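Local coordinates for L-threonine-O-3-phosphate decarboxylase (Porphyromonas gingivalis, PDB 3FKD), which probably acts as a pyridoxal-phosphate-dependent lyase that decarboxylates L-threonine O-3-phosphate, using the fold of class I and II aminotransferases, at residues F80-Q85 with K217-F222; I70-G75 with L204-I209. All blocks are in the same frame, centred on the assembly; numbering follows the deposited sequence.

Contact 1 of 2, residues F80-Q85 with K217-F222; sequences FYQIAQ and KRVAAF
Two glutamines one helical turn apart, Gln-82 and Gln-85, reach out from helix 75-86 and do different work on 217-222. The Gln-82 chain, extended beyond CG, crosses the Val-219 side chain at about a right angle and ends at the backbone. Its NE2 lies 2.6 Å from Val-219 O, but the bond is weak because the N-H is strongly bent, at 121°. Val-219 O also accepts Phe-222 N at 3.1 Å, so the side-chain amide only adds a weak bond to a carbonyl that already has a donor where the chain turns. Val-219 CG2 comes to 3.2 Å from Gln-82 NE2, a branched apolar side chain set beside the amide. A long amide suits this position because it spans from the helix to a main-chain acceptor; NE2 is also weakly bonded to Ser-223 OG.

Gln-85 starts with CG anti to the backbone N (chi1 -160°) and runs out extended to meet Phe-222 obliquely. Its CG lies over one face of the ring, 4.2 Å from the centroid, as a CH-pi contact. The amide that follows is tilted 38° from the ring plane, so it neither stacks flat nor stands upright: NE2 dips to 3.1 Å from Phe-222 CD1. Glutamine thus gives a CH group to the ring and an N-H to Tyr-109 OH of the second subunit, while phenylalanine offers flat apolar surface to Gln-85 and to Met-108 of that subunit.

On the other flank Ile-83 turns away from 217-222 and packs on Val-164, Val-190 and Val-192. Helix 75-86 here meets the end of helix 213-220 and the turn after it, a surface contact at the subunit interface of the large, sheet-centred domain of the fold-type I, aminotransferase-like family.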
# COMPACT_ATOMS: atom_id res chain seq x y z
N PHE A 80 -5.86 4.20 -8.80
CA PHE A 80 -6.89 5.19 -9.17
C PHE A 80 -6.53 6.54 -8.59
O PHE A 80 -6.66 7.57 -9.23
CB PHE A 80 -8.28 4.76 -8.68
CG PHE A 80 -8.76 3.52 -9.31
CD1 PHE A 80 -8.70 3.35 -10.68
CD2 PHE A 80 -9.28 2.50 -8.53
CE1 PHE A 80 -9.12 2.21 -11.25
CE2 PHE A 80 -9.73 1.35 -9.11
CZ PHE A 80 -9.65 1.20 -10.46
N TYR A 81 -6.08 6.49 -7.34
CA TYR A 81 -5.56 7.61 -6.60
C TYR A 81 -4.25 8.16 -7.19
O TYR A 81 -4.06 9.38 -7.28
CB TYR A 81 -5.35 7.13 -5.18
CG TYR A 81 -6.62 7.10 -4.38
CD1 TYR A 81 -7.07 8.24 -3.70
CD2 TYR A 81 -7.40 5.96 -4.32
CE1 TYR A 81 -8.24 8.23 -2.97
CE2 TYR A 81 -8.56 5.94 -3.57
CZ TYR A 81 -8.96 7.08 -2.90
OH TYR A 81 -10.12 7.05 -2.17
N GLN A 82 -3.31 7.28 -7.56
CA GLN A 82 -2.10 7.81 -8.13
C GLN A 82 -2.36 8.53 -9.46
O GLN A 82 -1.62 9.45 -9.82
CB GLN A 82 -1.03 6.73 -8.30
CG GLN A 82 0.38 7.23 -7.95
CD GLN A 82 1.49 6.37 -8.51
OE1 GLN A 82 1.57 5.17 -8.23
NE2 GLN A 82 2.35 6.97 -9.30
N ILE A 83 -3.37 8.08 -10.20
CA ILE A 83 -3.74 8.67 -11.50
C ILE A 83 -4.42 10.04 -11.29
O ILE A 83 -4.04 11.03 -11.91
CB ILE A 83 -4.70 7.74 -12.29
CG1 ILE A 83 -3.98 6.47 -12.79
CG2 ILE A 83 -5.36 8.48 -13.46
CD1 ILE A 83 -4.90 5.55 -13.59
N ALA A 84 -5.42 10.07 -10.42
CA ALA A 84 -6.05 11.29 -9.92
C ALA A 84 -5.02 12.30 -9.50
O ALA A 84 -5.08 13.44 -9.94
CB ALA A 84 -6.96 10.99 -8.77
N GLN A 85 -4.07 11.87 -8.65
CA GLN A 85 -2.97 12.72 -8.18
C GLN A 85 -2.18 13.38 -9.30
O GLN A 85 -2.03 14.64 -9.34
CB GLN A 85 -2.03 11.97 -7.22
CG GLN A 85 -1.19 12.88 -6.34
CD GLN A 85 -0.16 12.13 -5.47
OE1 GLN A 85 -0.04 10.91 -5.54
NE2 GLN A 85 0.59 12.88 -4.68
N LYS A 217 4.61 8.66 -17.36
CA LYS A 217 5.62 9.44 -16.64
C LYS A 217 5.01 10.61 -15.84
O LYS A 217 5.60 11.04 -14.86
CB LYS A 217 6.78 9.91 -17.55
CG LYS A 217 7.90 8.86 -17.77
CD LYS A 217 9.31 9.49 -17.60
CE LYS A 217 10.39 8.91 -18.56
NZ LYS A 217 11.31 10.01 -19.10
N ARG A 218 3.84 11.10 -16.23
CA ARG A 218 3.14 11.98 -15.33
C ARG A 218 2.77 11.20 -14.07
O ARG A 218 2.82 11.74 -12.97
CB ARG A 218 1.90 12.61 -15.94
CG ARG A 218 2.20 13.68 -16.95
CD ARG A 218 2.66 15.02 -16.33
NE ARG A 218 1.67 15.70 -15.50
CZ ARG A 218 0.59 16.35 -15.95
NH1 ARG A 218 0.33 16.42 -17.25
NH2 ARG A 218 -0.23 16.95 -15.10
N VAL A 219 2.40 9.94 -14.20
CA VAL A 219 2.03 9.24 -12.97
C VAL A 219 3.22 8.75 -12.16
O VAL A 219 3.16 8.76 -10.94
CB VAL A 219 0.83 8.22 -13.12
CG1 VAL A 219 0.60 7.85 -14.55
CG2 VAL A 219 0.99 6.99 -12.22
N ALA A 220 4.32 8.45 -12.83
CA ALA A 220 5.52 7.92 -12.18
C ALA A 220 6.13 8.97 -11.25
O ALA A 220 6.81 8.65 -10.26
CB ALA A 220 6.53 7.47 -13.19
N ALA A 221 5.81 10.22 -11.53
CA ALA A 221 6.39 11.31 -10.77
C ALA A 221 5.93 11.31 -9.31
O ALA A 221 6.53 11.96 -8.44
CB ALA A 221 6.09 12.62 -11.46
N PHE A 222 4.89 10.54 -9.02
CA PHE A 222 4.43 10.37 -7.64
C PHE A 222 4.55 8.95 -7.08
O PHE A 222 3.86 8.63 -6.12
CB PHE A 222 2.97 10.81 -7.52
CG PHE A 222 2.75 12.24 -7.88
CD1 PHE A 222 2.80 13.22 -6.89
CD2 PHE A 222 2.51 12.61 -9.20
CE1 PHE A 222 2.59 14.56 -7.21
CE2 PHE A 222 2.31 13.96 -9.54
CZ PHE A 222 2.35 14.93 -8.54

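Contact 2 of 2, residues I70-G75 with L204-I209; sequences ILVTNG and LRIGYI
Strand 70-73 runs antiparallel beside strand 207-210, and the close fit is in the backbone. Leu-71 and Ile-209 form a hydrogen-bonded pair: Ile-209 N reaches Leu-71 O at 2.8 Å in a nearly straight bond (170°), and Leu-71 N returns to Ile-209 O at 3.0 Å. Their branched apolar side chains lie side by side on one face, suited to packing against Met-216 of helix 213-220. Tyr-208 and Val-72, a non-hydrogen-bonded pair, use the other face, where Val-72 CG1 meets Ile-206 CD1 at 3.6 Å. This is the edge of the seven-stranded mixed sheet of the large aminotransferase-type domain, with 207-210 running against both its neighbours.

The pairing slackens from Thr-73 on. Its N still bonds Gly-207 O well, but the return bond is weak, and Thr-73 O accepts another weak bond from Gly-75 N in an inverse gamma turn centred on Asn-74. Gly-75 has backbone angles (94°/159°) that need glycine. Asn-74 OD1 and Arg-205 O, both acceptors, cannot bond each other. Their residues' N-H groups serve the second subunit, Asn-74 ND2 its Ala-227 O and Arg-205 NE its Trp-226 O, while Arg-205 NH1 bonds Pro-202 O within the chain.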
# COMPACT_ATOMS: atom_id res chain seq x y z
N ILE A 70 4.15 -0.48 -18.00
CA ILE A 70 3.52 -1.06 -16.81
C ILE A 70 4.00 -0.38 -15.53
O ILE A 70 5.12 0.11 -15.43
CB ILE A 70 3.64 -2.62 -16.69
CG1 ILE A 70 2.57 -3.33 -17.51
CG2 ILE A 70 3.44 -3.09 -15.26
CD1 ILE A 70 2.85 -3.48 -18.99
N LEU A 71 3.14 -0.34 -14.55
CA LEU A 71 3.50 0.20 -13.27
C LEU A 71 2.71 -0.61 -12.26
O LEU A 71 1.47 -0.51 -12.21
CB LEU A 71 3.13 1.69 -13.18
CG LEU A 71 3.29 2.25 -11.76
CD1 LEU A 71 4.65 2.79 -11.54
CD2 LEU A 71 2.25 3.33 -11.46
N VAL A 72 3.42 -1.45 -11.52
CA VAL A 72 2.82 -2.24 -10.47
C VAL A 72 2.38 -1.34 -9.32
O VAL A 72 3.06 -0.45 -8.93
CB VAL A 72 3.74 -3.41 -10.01
CG1 VAL A 72 3.06 -4.29 -8.96
CG2 VAL A 72 4.16 -4.25 -11.21
N THR A 73 1.22 -1.62 -8.75
CA THR A 73 0.62 -0.74 -7.78
C THR A 73 0.21 -1.53 -6.52
O THR A 73 0.14 -2.74 -6.56
CB THR A 73 -0.58 0.02 -8.44
OG1 THR A 73 -0.83 1.21 -7.71
CG2 THR A 73 -1.82 -0.83 -8.48
N ASN A 74 0.01 -0.85 -5.40
CA ASN A 74 -0.47 -1.46 -4.17
C ASN A 74 -1.99 -1.73 -4.22
O ASN A 74 -2.71 -1.17 -3.42
CB ASN A 74 -0.18 -0.53 -2.99
CG ASN A 74 -0.35 -1.19 -1.62
OD1 ASN A 74 -0.18 -2.36 -1.45
ND2 ASN A 74 -0.63 -0.36 -0.61
N GLY A 75 -2.45 -2.60 -5.12
CA GLY A 75 -3.88 -2.79 -5.31
C GLY A 75 -4.40 -1.90 -6.44
O GLY A 75 -3.76 -0.93 -6.79
N LEU A 204 -3.86 -9.26 -0.46
CA LEU A 204 -2.50 -9.07 -0.89
C LEU A 204 -2.22 -7.68 -1.42
O LEU A 204 -1.07 -7.24 -1.41
CB LEU A 204 -2.12 -10.11 -1.94
CG LEU A 204 -1.18 -11.24 -1.55
CD1 LEU A 204 -1.16 -11.37 -0.05
CD2 LEU A 204 -1.61 -12.57 -2.21
N ARG A 205 -3.26 -6.98 -1.86
CA ARG A 205 -3.13 -5.61 -2.40
C ARG A 205 -2.17 -5.50 -3.55
O ARG A 205 -1.12 -4.95 -3.39
CB ARG A 205 -2.70 -4.62 -1.31
CG ARG A 205 -3.46 -4.79 0.05
CD ARG A 205 -5.03 -4.74 -0.03
NE ARG A 205 -5.52 -3.53 -0.67
CZ ARG A 205 -6.23 -3.49 -1.80
NH1 ARG A 205 -6.57 -4.61 -2.43
NH2 ARG A 205 -6.62 -2.31 -2.29
N ILE A 206 -2.53 -6.01 -4.72
CA ILE A 206 -1.64 -5.89 -5.85
C ILE A 206 -2.48 -5.66 -7.15
O ILE A 206 -3.58 -6.20 -7.28
CB ILE A 206 -0.56 -7.03 -5.84
CG1 ILE A 206 0.63 -6.71 -6.75
CG2 ILE A 206 -1.13 -8.47 -6.10
CD1 ILE A 206 0.27 -6.34 -8.13
N GLY A 207 -1.98 -4.80 -8.05
CA GLY A 207 -2.65 -4.44 -9.28
C GLY A 207 -1.68 -3.70 -10.16
O GLY A 207 -0.53 -3.54 -9.78
N TYR A 208 -2.09 -3.25 -11.34
CA TYR A 208 -1.15 -2.50 -12.16
C TYR A 208 -1.74 -1.55 -13.20
O TYR A 208 -2.89 -1.70 -13.62
CB TYR A 208 -0.09 -3.42 -12.80
CG TYR A 208 -0.63 -4.47 -13.73
CD1 TYR A 208 -0.79 -4.22 -15.09
CD2 TYR A 208 -0.96 -5.73 -13.26
CE1 TYR A 208 -1.30 -5.17 -15.95
CE2 TYR A 208 -1.45 -6.69 -14.10
CZ TYR A 208 -1.62 -6.41 -15.45
OH TYR A 208 -2.10 -7.38 -16.28
N ILE A 209 -0.94 -0.55 -13.59
CA ILE A 209 -1.32 0.39 -14.65
C ILE A 209 -0.65 0.07 -15.99
O ILE A 209 0.54 -0.24 -16.04
CB ILE A 209 -1.03 1.86 -14.23
CG1 ILE A 209 -1.69 2.17 -12.90
CG2 ILE A 209 -1.52 2.82 -15.28
CD1 ILE A 209 -1.37 3.55 -12.33

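In the fold
The two contacts alternate along the chain: 70-75, 80-85, 204-209, 217-222. Strand 70-73 leads straight into helix 75-86, and strand 207-210 into helix 213-220, so each strand-helix unit contributes one segment to each contact. Contact 2 pairs the strands at one edge of the seven-stranded sheet; contact 1 joins the helices that follow, with the turn after the second, nearer the surface. Their centres lie 13 Å apart, yet they touch: Val-219 CG2 is 3.9 Å from Leu-71 CD2, and Ile-83 CG1 is 3.9 Å from Ile-209 CD1. Two units separated by well over a hundred residues are thus joined in both layers, and both contacts also meet the second subunit.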